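CBS domain protein (Bacillus anthracis, PDB 3LQN) is of unknown function but carries a pair of CBS domains, modules that in many relatives bind adenine nucleotides and regulate partner proteins. Local coordinates at residues A[71-76]-A[85-90]. Residues are numbered along the deposited sequence; the frame is centred on the assembly and turned at random. Where two conformers were deposited one is given.
Sequences DGILGL and EEMKVE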
# COMPACT_ATOMS: atom_id res chain seq x y z
N ASP A 71 8.01 -3.46 -11.47
CA ASP A 71 7.30 -3.70 -12.75
C ASP A 71 8.24 -3.37 -13.92
O ASP A 71 8.19 -3.98 -15.00
CB ASP A 71 6.07 -2.79 -12.86
CG ASP A 71 4.91 -3.29 -12.02
OD1 ASP A 71 5.03 -4.39 -11.47
OD2 ASP A 71 3.90 -2.58 -11.89
N GLY A 72 9.08 -2.39 -13.69
CA GLY A 72 9.99 -1.90 -14.70
C GLY A 72 11.09 -2.89 -14.99
O GLY A 72 11.72 -2.77 -16.02
N ILE A 73 11.33 -3.83 -14.09
CA ILE A 73 12.34 -4.86 -14.32
C ILE A 73 11.73 -6.28 -14.27
O ILE A 73 12.40 -7.25 -13.96
CB ILE A 73 13.51 -4.77 -13.33
CG1 ILE A 73 13.01 -4.77 -11.90
CG2 ILE A 73 14.34 -3.51 -13.57
CD1 ILE A 73 14.11 -4.93 -10.87
N LEU A 74 10.45 -6.37 -14.61
CA LEU A 74 9.77 -7.67 -14.57
C LEU A 74 10.16 -8.48 -15.83
O LEU A 74 9.73 -8.18 -16.94
CB LEU A 74 8.27 -7.49 -14.53
CG LEU A 74 7.44 -8.79 -14.66
CD1 LEU A 74 7.79 -9.74 -13.52
CD2 LEU A 74 5.97 -8.54 -14.70
N GLY A 75 10.95 -9.53 -15.63
CA GLY A 75 11.33 -10.38 -16.73
C GLY A 75 10.28 -11.49 -16.88
O GLY A 75 9.30 -11.60 -16.12
N LEU A 76 10.51 -12.34 -17.86
CA LEU A 76 9.65 -13.53 -18.03
C LEU A 76 9.78 -14.51 -16.86
O LEU A 76 8.79 -14.99 -16.35
CB LEU A 76 10.01 -14.22 -19.34
CG LEU A 76 9.75 -13.31 -20.54
CD1 LEU A 76 10.37 -13.86 -21.82
CD2 LEU A 76 8.25 -13.11 -20.67
N GLU A 85 20.74 -0.75 -12.41
CA GLU A 85 21.95 0.06 -12.48
C GLU A 85 21.92 0.99 -13.71
O GLU A 85 22.56 2.03 -13.73
CB GLU A 85 23.18 -0.87 -12.56
CG GLU A 85 24.51 -0.12 -12.61
CD GLU A 85 25.73 -1.03 -12.73
OE1 GLU A 85 25.82 -1.85 -13.69
OE2 GLU A 85 26.62 -0.91 -11.86
N GLU A 86 21.18 0.58 -14.73
CA GLU A 86 21.14 1.29 -16.01
C GLU A 86 19.95 2.25 -16.15
O GLU A 86 19.87 2.95 -17.14
CB GLU A 86 21.05 0.30 -17.20
CG GLU A 86 21.57 -1.14 -16.96
CD GLU A 86 21.12 -2.12 -18.06
OE1 GLU A 86 21.39 -3.33 -17.96
OE2 GLU A 86 20.47 -1.67 -19.04
N MET A 87 19.02 2.24 -15.19
CA MET A 87 17.78 2.97 -15.31
C MET A 87 17.66 4.14 -14.39
O MET A 87 18.30 4.20 -13.33
CB MET A 87 16.62 2.01 -14.99
CG MET A 87 16.68 0.82 -15.97
SD MET A 87 15.46 -0.46 -15.57
CE MET A 87 13.97 0.30 -16.04
N LYS A 88 16.81 5.06 -14.81
CA LYS A 88 16.56 6.27 -14.03
C LYS A 88 15.11 6.38 -13.62
O LYS A 88 14.20 5.76 -14.20
CB LYS A 88 16.95 7.53 -14.85
CG LYS A 88 18.48 7.66 -15.02
CD LYS A 88 18.83 8.91 -15.72
CE LYS A 88 20.22 9.40 -15.22
NZ LYS A 88 21.21 8.30 -15.20
N VAL A 89 14.85 7.22 -12.61
CA VAL A 89 13.50 7.45 -12.10
C VAL A 89 12.51 7.85 -13.20
O VAL A 89 11.37 7.34 -13.22
CB VAL A 89 13.60 8.61 -11.04
CG1 VAL A 89 12.26 9.28 -10.82
CG2 VAL A 89 14.12 8.04 -9.74
N GLU A 90 12.99 8.67 -14.13
CA GLU A 90 12.15 9.16 -15.23
C GLU A 90 11.52 8.01 -16.03
O GLU A 90 10.43 8.17 -16.57
CB GLU A 90 12.94 10.06 -16.20
CG GLU A 90 14.00 9.38 -17.02
CD GLU A 90 14.87 10.41 -17.77
OE1 GLU A 90 15.91 10.84 -17.21
OE2 GLU A 90 14.50 10.80 -18.91
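The thioether end of M87 packs on I73 and G72, just where helix 66-72 gives way to loop or turn. SD rests on the methyl branch of I73, 3.8 Å from CG2, while CE goes on to the neighbouring carbonyl, lying 3.8 Å from the O of G72. The torsions explain this division of labour. With chi2 at 174° the chain runs out extended as far as the sulfur, and a bend at chi3 (72°) then swings the terminal methyl toward the carbonyl of G72. The pair illustrates how a flexible methionine lets one side chain meet two neighbours, here burying 83 Å² between the segments through van der Waals contact. In I73, CG1 sits between the backbone N and the carbonyl carbon (chi1 53°), which leaves CG2 beside the N as the branch that meets the sulfur. In this protein with two CBS domains, the contact joins helix 66-72, which follows strands 50-54 and 60-65 in the beta-beta-alpha order of a CBS motif, to the loop running on toward strand 99-101. Both side chains are buried: I79, F81 and L84 also pack on I73, whereas M87 lies against L36 of helix 36-46 and is tied to it by a backbone hydrogen bond.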